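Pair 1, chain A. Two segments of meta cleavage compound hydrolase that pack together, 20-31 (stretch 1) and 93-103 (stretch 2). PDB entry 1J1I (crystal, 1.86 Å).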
# COMPACT_ATOMS: atom_id res chain seq x y z
N PHE A 20 -25.28 -19.97 -9.87
CA PHE A 20 -26.12 -19.96 -8.69
C PHE A 20 -25.83 -21.20 -7.85
O PHE A 20 -25.52 -22.26 -8.40
CB PHE A 20 -27.60 -19.92 -9.07
CG PHE A 20 -28.03 -18.65 -9.75
CD1 PHE A 20 -27.76 -18.44 -11.10
CD2 PHE A 20 -28.69 -17.66 -9.03
CE1 PHE A 20 -28.16 -17.26 -11.73
CE2 PHE A 20 -29.09 -16.48 -9.65
CZ PHE A 20 -28.83 -16.27 -11.00
N VAL A 21 -25.94 -21.07 -6.54
CA VAL A 21 -25.68 -22.19 -5.64
C VAL A 21 -26.55 -22.07 -4.40
O VAL A 21 -26.89 -20.97 -3.98
CB VAL A 21 -24.19 -22.23 -5.22
CG1 VAL A 21 -23.84 -21.00 -4.39
CG2 VAL A 21 -23.90 -23.50 -4.43
N ASN A 22 -26.92 -23.20 -3.81
CA ASN A 22 -27.73 -23.18 -2.60
C ASN A 22 -26.79 -23.03 -1.40
O ASN A 22 -26.08 -23.97 -1.03
CB ASN A 22 -28.53 -24.48 -2.47
CG ASN A 22 -29.55 -24.43 -1.35
OD1 ASN A 22 -29.29 -23.87 -0.29
ND2 ASN A 22 -30.71 -25.04 -1.58
N ALA A 23 -26.78 -21.85 -0.78
CA ALA A 23 -25.92 -21.62 0.37
C ALA A 23 -26.69 -21.81 1.67
O ALA A 23 -27.26 -20.87 2.22
CB ALA A 23 -25.30 -20.20 0.31
N GLY A 24 -26.71 -23.06 2.14
CA GLY A 24 -27.40 -23.38 3.37
C GLY A 24 -28.87 -22.99 3.40
O GLY A 24 -29.40 -22.65 4.46
N GLY A 25 -29.53 -23.03 2.25
CA GLY A 25 -30.93 -22.67 2.21
C GLY A 25 -31.20 -21.38 1.47
O GLY A 25 -32.34 -21.09 1.12
N VAL A 26 -30.16 -20.58 1.25
CA VAL A 26 -30.31 -19.32 0.54
C VAL A 26 -29.68 -19.42 -0.85
O VAL A 26 -28.45 -19.51 -0.97
CB VAL A 26 -29.65 -18.15 1.31
CG1 VAL A 26 -29.82 -16.84 0.53
CG2 VAL A 26 -30.28 -18.01 2.70
N GLU A 27 -30.50 -19.43 -1.90
CA GLU A 27 -29.97 -19.50 -3.26
C GLU A 27 -29.11 -18.25 -3.41
O GLU A 27 -29.54 -17.15 -3.06
CB GLU A 27 -31.08 -19.46 -4.32
CG GLU A 27 -31.41 -20.80 -4.99
CD GLU A 27 -30.21 -21.73 -5.15
OE1 GLU A 27 -29.96 -22.51 -4.22
OE2 GLU A 27 -29.51 -21.68 -6.19
N THR A 28 -27.90 -18.43 -3.93
CA THR A 28 -26.97 -17.32 -4.06
C THR A 28 -26.40 -17.19 -5.47
O THR A 28 -26.05 -18.18 -6.10
CB THR A 28 -25.81 -17.49 -3.06
OG1 THR A 28 -26.35 -17.72 -1.75
CG2 THR A 28 -24.92 -16.26 -3.03
N ARG A 29 -26.32 -15.95 -5.95
CA ARG A 29 -25.79 -15.67 -7.27
C ARG A 29 -24.36 -15.17 -7.18
O ARG A 29 -24.04 -14.34 -6.34
CB ARG A 29 -26.65 -14.61 -7.97
CG ARG A 29 -26.11 -14.15 -9.32
CD ARG A 29 -25.70 -12.69 -9.28
NE ARG A 29 -25.51 -12.15 -10.62
CZ ARG A 29 -25.40 -10.85 -10.89
NH1 ARG A 29 -25.48 -9.96 -9.91
NH2 ARG A 29 -25.24 -10.44 -12.14
N TYR A 30 -23.50 -15.69 -8.05
CA TYR A 30 -22.12 -15.25 -8.09
C TYR A 30 -21.60 -15.18 -9.51
O TYR A 30 -22.18 -15.75 -10.43
CB TYR A 30 -21.22 -16.15 -7.24
CG TYR A 30 -21.12 -17.61 -7.65
CD1 TYR A 30 -22.12 -18.52 -7.32
CD2 TYR A 30 -19.99 -18.09 -8.32
CE1 TYR A 30 -22.00 -19.88 -7.64
CE2 TYR A 30 -19.85 -19.44 -8.64
CZ TYR A 30 -20.86 -20.33 -8.29
OH TYR A 30 -20.72 -21.68 -8.58
N LEU A 31 -20.50 -14.45 -9.68
CA LEU A 31 -19.84 -14.31 -10.96
C LEU A 31 -18.52 -15.05 -10.82
O LEU A 31 -17.85 -14.95 -9.78
CB LEU A 31 -19.57 -12.83 -11.25
CG LEU A 31 -20.64 -11.96 -11.92
CD1 LEU A 31 -22.03 -12.38 -11.52
CD2 LEU A 31 -20.36 -10.51 -11.56
N ARG A 93 -23.36 -15.22 8.45
CA ARG A 93 -23.71 -16.63 8.34
C ARG A 93 -23.88 -17.00 6.87
O ARG A 93 -23.45 -18.08 6.45
CB ARG A 93 -25.02 -16.92 9.07
CG ARG A 93 -25.42 -18.40 9.04
CD ARG A 93 -26.90 -18.58 9.35
NE ARG A 93 -27.28 -17.94 10.61
CZ ARG A 93 -28.53 -17.85 11.05
NH1 ARG A 93 -28.78 -17.25 12.20
NH2 ARG A 93 -29.53 -18.35 10.33
N HIS A 94 -24.50 -16.12 6.10
CA HIS A 94 -24.71 -16.38 4.69
C HIS A 94 -23.38 -16.58 3.96
O HIS A 94 -23.22 -17.53 3.20
CB HIS A 94 -25.49 -15.25 4.01
CG HIS A 94 -25.55 -15.37 2.52
ND1 HIS A 94 -24.94 -14.48 1.67
CD2 HIS A 94 -26.12 -16.31 1.73
CE1 HIS A 94 -25.13 -14.86 0.42
NE2 HIS A 94 -25.85 -15.97 0.43
N LEU A 95 -22.43 -15.67 4.19
CA LEU A 95 -21.13 -15.78 3.55
C LEU A 95 -20.46 -17.09 3.97
O LEU A 95 -19.83 -17.76 3.15
CB LEU A 95 -20.25 -14.57 3.92
CG LEU A 95 -18.81 -14.57 3.42
CD1 LEU A 95 -18.78 -14.76 1.90
CD2 LEU A 95 -18.14 -13.24 3.79
N HIS A 96 -20.61 -17.44 5.24
CA HIS A 96 -20.05 -18.69 5.75
C HIS A 96 -20.64 -19.87 4.98
O HIS A 96 -19.90 -20.76 4.53
CB HIS A 96 -20.36 -18.83 7.25
CG HIS A 96 -20.25 -20.23 7.77
ND1 HIS A 96 -21.24 -21.17 7.59
CD2 HIS A 96 -19.27 -20.85 8.47
CE1 HIS A 96 -20.88 -22.30 8.17
NE2 HIS A 96 -19.68 -22.14 8.70
N ASP A 97 -21.96 -19.87 4.82
CA ASP A 97 -22.65 -20.94 4.12
C ASP A 97 -22.27 -20.99 2.64
O ASP A 97 -22.12 -22.07 2.07
CB ASP A 97 -24.18 -20.79 4.28
CG ASP A 97 -24.64 -20.94 5.74
OD1 ASP A 97 -23.85 -21.42 6.58
OD2 ASP A 97 -25.79 -20.59 6.04
N PHE A 98 -22.11 -19.83 2.02
CA PHE A 98 -21.72 -19.78 0.61
C PHE A 98 -20.35 -20.41 0.43
O PHE A 98 -20.15 -21.24 -0.46
CB PHE A 98 -21.69 -18.33 0.11
CG PHE A 98 -21.17 -18.19 -1.30
CD1 PHE A 98 -19.87 -17.76 -1.53
CD2 PHE A 98 -21.99 -18.48 -2.39
CE1 PHE A 98 -19.38 -17.62 -2.84
CE2 PHE A 98 -21.52 -18.35 -3.70
CZ PHE A 98 -20.20 -17.91 -3.92
N ILE A 99 -19.41 -20.03 1.28
CA ILE A 99 -18.06 -20.59 1.20
C ILE A 99 -18.11 -22.11 1.31
O ILE A 99 -17.52 -22.82 0.50
CB ILE A 99 -17.16 -19.99 2.31
CG1 ILE A 99 -16.88 -18.51 1.98
CG2 ILE A 99 -15.85 -20.75 2.39
CD1 ILE A 99 -16.18 -17.76 3.09
N LYS A 100 -18.83 -22.61 2.32
CA LYS A 100 -18.95 -24.06 2.52
C LYS A 100 -19.63 -24.74 1.33
O LYS A 100 -19.21 -25.81 0.90
CB LYS A 100 -19.76 -24.34 3.79
CG LYS A 100 -19.18 -23.73 5.06
CD LYS A 100 -17.79 -24.27 5.35
CE LYS A 100 -17.83 -25.75 5.71
NZ LYS A 100 -18.68 -26.00 6.90
N ALA A 101 -20.68 -24.11 0.80
CA ALA A 101 -21.42 -24.66 -0.33
C ALA A 101 -20.59 -24.70 -1.62
O ALA A 101 -20.85 -25.52 -2.50
CB ALA A 101 -22.70 -23.86 -0.55
N MET A 102 -19.62 -23.80 -1.73
CA MET A 102 -18.78 -23.77 -2.92
C MET A 102 -17.78 -24.92 -2.89
O MET A 102 -17.54 -25.53 -1.85
CB MET A 102 -18.04 -22.43 -3.02
CG MET A 102 -18.92 -21.27 -3.49
SD MET A 102 -19.66 -21.58 -5.12
CE MET A 102 -18.25 -21.27 -6.18
N ASN A 103 -17.20 -25.23 -4.04
CA ASN A 103 -16.24 -26.32 -4.13
C ASN A 103 -14.81 -25.84 -3.96
O ASN A 103 -14.06 -25.71 -4.94
CB ASN A 103 -16.42 -27.07 -5.46
CG ASN A 103 -16.28 -26.16 -6.68
OD1 ASN A 103 -16.74 -25.01 -6.68
ND2 ASN A 103 -15.67 -26.68 -7.74
O HOH W 1 -27.33 -19.03 4.47

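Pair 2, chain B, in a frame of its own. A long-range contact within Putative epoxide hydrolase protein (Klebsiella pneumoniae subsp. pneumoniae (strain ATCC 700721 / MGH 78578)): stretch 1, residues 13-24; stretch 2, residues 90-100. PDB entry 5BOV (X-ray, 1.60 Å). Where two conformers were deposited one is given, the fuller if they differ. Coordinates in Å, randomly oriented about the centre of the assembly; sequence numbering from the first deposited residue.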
# COMPACT_ATOMS: atom_id res chain seq x y z
N GLN B 13 12.89 12.73 6.77
CA GLN B 13 13.69 11.94 5.81
C GLN B 13 14.65 11.07 6.57
O GLN B 13 15.26 11.52 7.57
CB GLN B 13 14.47 12.85 4.87
CG GLN B 13 13.65 13.79 4.03
CD GLN B 13 12.76 13.19 2.92
OE1 GLN B 13 11.70 13.73 2.63
NE2 GLN B 13 13.16 12.09 2.34
N ILE B 14 14.79 9.83 6.16
CA ILE B 14 15.75 8.92 6.83
C ILE B 14 16.33 7.92 5.85
O ILE B 14 15.64 7.38 5.01
CB ILE B 14 15.09 8.23 8.08
CG1 ILE B 14 16.15 7.65 9.02
CG2 ILE B 14 14.11 7.13 7.69
CD1 ILE B 14 15.66 7.30 10.42
N ARG B 15 17.63 7.63 6.01
CA ARG B 15 18.26 6.58 5.24
C ARG B 15 17.76 5.22 5.70
O ARG B 15 17.78 4.92 6.90
CB ARG B 15 19.78 6.69 5.37
CG ARG B 15 20.60 5.69 4.51
CD ARG B 15 22.09 5.77 4.90
NE ARG B 15 22.54 7.13 4.58
CZ ARG B 15 23.06 7.53 3.42
NH1 ARG B 15 23.35 6.65 2.47
NH2 ARG B 15 23.32 8.83 3.24
N ALA B 16 17.28 4.40 4.79
CA ALA B 16 16.79 3.11 5.13
C ALA B 16 17.01 2.20 3.92
O ALA B 16 16.32 2.28 2.90
CB ALA B 16 15.30 3.18 5.48
N GLY B 17 17.96 1.27 4.07
CA GLY B 17 18.21 0.29 3.01
C GLY B 17 18.74 0.99 1.78
O GLY B 17 19.72 1.73 1.85
N ASP B 18 18.08 0.76 0.67
CA ASP B 18 18.45 1.41 -0.58
C ASP B 18 17.83 2.78 -0.80
O ASP B 18 18.08 3.42 -1.86
CB ASP B 18 18.05 0.49 -1.75
CG ASP B 18 18.89 -0.78 -1.82
OD1 ASP B 18 20.00 -0.83 -1.31
OD2 ASP B 18 18.44 -1.71 -2.57
N LEU B 19 17.03 3.25 0.17
CA LEU B 19 16.29 4.50 0.02
C LEU B 19 16.64 5.56 1.03
O LEU B 19 17.15 5.26 2.10
CB LEU B 19 14.81 4.13 0.22
CG LEU B 19 14.23 3.08 -0.69
CD1 LEU B 19 12.77 2.83 -0.31
CD2 LEU B 19 14.29 3.49 -2.17
N ASN B 20 16.30 6.78 0.66
CA ASN B 20 16.05 7.83 1.65
C ASN B 20 14.51 7.99 1.65
O ASN B 20 13.96 8.42 0.66
CB ASN B 20 16.81 9.09 1.27
CG ASN B 20 16.29 10.37 1.92
OD1 ASN B 20 15.54 10.40 2.88
ND2 ASN B 20 16.63 11.48 1.26
N ILE B 21 13.90 7.57 2.74
CA ILE B 21 12.48 7.50 2.82
C ILE B 21 11.96 8.79 3.37
O ILE B 21 12.41 9.26 4.44
CB ILE B 21 12.03 6.30 3.70
CG1 ILE B 21 12.34 5.00 2.96
CG2 ILE B 21 10.50 6.36 3.96
CD1 ILE B 21 12.05 3.72 3.73
N GLY B 22 10.95 9.36 2.68
CA GLY B 22 10.16 10.47 3.18
C GLY B 22 8.93 10.01 3.96
O GLY B 22 8.22 9.13 3.50
N TYR B 23 8.71 10.55 5.16
CA TYR B 23 7.63 10.07 6.05
C TYR B 23 7.14 11.11 7.00
O TYR B 23 7.87 11.98 7.44
CB TYR B 23 8.04 8.79 6.78
CG TYR B 23 9.16 9.01 7.77
CD1 TYR B 23 10.49 9.19 7.34
CD2 TYR B 23 8.91 9.06 9.11
CE1 TYR B 23 11.50 9.48 8.24
CE2 TYR B 23 9.93 9.32 10.05
CZ TYR B 23 11.20 9.52 9.62
OH TYR B 23 12.20 9.79 10.49
N VAL B 24 5.87 11.02 7.38
CA VAL B 24 5.32 11.72 8.53
C VAL B 24 5.49 10.86 9.77
O VAL B 24 5.44 9.65 9.72
CB VAL B 24 3.82 11.93 8.31
CG1 VAL B 24 3.15 12.53 9.50
CG2 VAL B 24 3.59 12.76 7.09
N ALA B 90 10.64 -5.14 2.25
CA ALA B 90 11.99 -4.93 2.79
C ALA B 90 12.23 -3.47 3.15
O ALA B 90 12.83 -3.19 4.21
CB ALA B 90 13.04 -5.42 1.80
N ASP B 91 11.72 -2.53 2.32
CA ASP B 91 11.87 -1.11 2.56
C ASP B 91 11.24 -0.76 3.96
O ASP B 91 11.79 0.03 4.76
CB ASP B 91 11.13 -0.25 1.56
CG ASP B 91 11.67 -0.31 0.13
OD1 ASP B 91 12.92 -0.55 -0.03
OD2 ASP B 91 10.86 -0.01 -0.78
N ILE B 92 10.08 -1.33 4.24
CA ILE B 92 9.40 -1.03 5.48
C ILE B 92 10.12 -1.57 6.69
O ILE B 92 10.20 -0.93 7.76
CB ILE B 92 7.87 -1.42 5.43
CG1 ILE B 92 7.16 -0.65 4.32
CG2 ILE B 92 7.20 -1.23 6.79
CD1 ILE B 92 7.40 0.86 4.25
N VAL B 93 10.67 -2.77 6.57
CA VAL B 93 11.45 -3.36 7.64
C VAL B 93 12.73 -2.49 7.87
O VAL B 93 13.08 -2.22 9.02
CB VAL B 93 11.85 -4.82 7.40
CG1 VAL B 93 12.79 -5.34 8.49
CG2 VAL B 93 10.61 -5.65 7.36
N HIS B 94 13.40 -2.06 6.79
CA HIS B 94 14.55 -1.17 6.95
C HIS B 94 14.14 0.15 7.61
O HIS B 94 14.90 0.71 8.45
CB HIS B 94 15.17 -0.86 5.59
CG HIS B 94 15.92 -2.00 5.01
ND1 HIS B 94 16.94 -2.66 5.68
CD2 HIS B 94 15.87 -2.53 3.77
CE1 HIS B 94 17.42 -3.62 4.88
NE2 HIS B 94 16.79 -3.56 3.73
N LEU B 95 12.95 0.66 7.28
CA LEU B 95 12.46 1.90 7.96
C LEU B 95 12.25 1.65 9.43
O LEU B 95 12.63 2.50 10.28
CB LEU B 95 11.12 2.35 7.31
CG LEU B 95 10.44 3.55 7.89
CD1 LEU B 95 11.31 4.80 7.75
CD2 LEU B 95 9.07 3.76 7.24
N MSE B 96 11.64 0.52 9.78
CA MSE B 96 11.38 0.17 11.20
C MSE B 96 12.70 0.10 11.93
O MSE B 96 12.87 0.68 13.03
CB MSE B 96 10.59 -1.14 11.30
CG MSE B 96 9.10 -0.89 10.95
SE MSE B 96 8.21 -2.65 10.95
CE MSE B 96 8.06 -2.68 12.85
N ASP B 97 13.65 -0.63 11.34
CA ASP B 97 14.96 -0.68 11.93
C ASP B 97 15.62 0.71 12.12
O ASP B 97 16.20 1.00 13.22
CB ASP B 97 15.94 -1.56 11.14
CG ASP B 97 15.53 -3.03 11.11
OD1 ASP B 97 14.78 -3.50 11.99
OD2 ASP B 97 16.08 -3.74 10.21
N ALA B 98 15.55 1.55 11.10
CA ALA B 98 16.18 2.85 11.16
C ALA B 98 15.56 3.74 12.25
O ALA B 98 16.21 4.62 12.85
CB ALA B 98 16.13 3.55 9.80
N LEU B 99 14.26 3.57 12.49
CA LEU B 99 13.53 4.26 13.54
C LEU B 99 13.58 3.59 14.91
O LEU B 99 12.97 4.08 15.86
CB LEU B 99 12.03 4.46 13.14
CG LEU B 99 11.79 5.35 11.89
CD1 LEU B 99 10.32 5.28 11.44
CD2 LEU B 99 12.19 6.81 12.18
N ASN B 100 14.25 2.47 15.01
CA ASN B 100 14.30 1.70 16.26
C ASN B 100 12.93 1.24 16.75
O ASN B 100 12.64 1.23 17.96
CB ASN B 100 15.09 2.43 17.37
CG ASN B 100 16.51 2.66 16.97
OD1 ASN B 100 17.18 1.74 16.50
ND2 ASN B 100 16.97 3.90 17.04
O HOH W 2 15.18 -0.00 1.24

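In both pairs a β-hairpin lies across a helix, and 14 central residues superpose to 0.7 Å. The first strand passes close to the helix, with axes 7.3 Å apart in pair 1 and 7.7 Å in pair 2, at 116° and 112°; the second strand stands about 10 Å off. The buried surface is nearly equal, 500 and 504 Å².

Small residues allow the close approach. A:Ala23 matches B:Ala16, and each methyl rests on helix backbone: A:Ala23 CB lies 3.6 Å from A:Phe98 CA, and B:Ala16 CB 3.9 Å from B:Leu95 N. A second alanine, A:Ala101 or B:Ala98, lets the strand pass near the end of the helix; its CB sits 3.4 Å from A:Asn22 O in pair 1 and 3.6 Å from B:Arg15 O in pair 2.

The turns differ, type I' in pair 1 and type II' in pair 2, yet both place glycine at the matched position A:Gly24 and B:Gly17. Phi is positive at each, and a CB would clash with the helix, 2.7 Å from A:Asp97 OD2 or 2.6 Å from B:His94 CD2. In pair 2 the bare CA of B:Gly17 instead lies over the face of the B:His94 ring, 3.9 Å from its centroid. The next position is A:Gly25, whose backbone angles call for glycine, but B:Asp18 in the other turn.

The larger side chains fill the same space differently. A:Phe98 reaches A:Val21, its CE2 3.6 Å from A:Val21 CG1, and points its edge toward the face of A:Tyr30. Its counterpart B:Leu95 is shorter and meets B:Ile14 CG2 with its CD1 at 3.6 Å, while the extra carbon of the isoleucine, CD1, goes to B:Ala98 CB at 3.8 Å and B:Leu99 CD2 at 3.9 Å. At the next matched position, flexible A:Met102 brings its CE to 3.5 Å from A:Tyr30 CE2; branched B:Leu99 places its CD2 3.4 Å from B:Tyr23 OH.

The sharpest contrast is polar. A:His94 NE2 donates a hydrogen bond to A:Thr28 OG1 at 2.8 Å, while that hydroxyl donates to A:Val26 O at 2.9 Å, so a buried threonine is satisfied. In pair 2 the matched residues are B:Asp91 and B:Ile21, and no direct hydrogen bond crosses. B:Ile21 CD1 packs instead against B:Leu95 CB at 3.9 Å. Water links the elements in both, from different helix positions: water 1 donates to A:Ala23 O (2.9 Å) and A:Asp97 OD2 (2.7 Å), while water 2 sits between B:Ala16 O (3.0 Å) and B:Asp91 OD1 (2.7 Å).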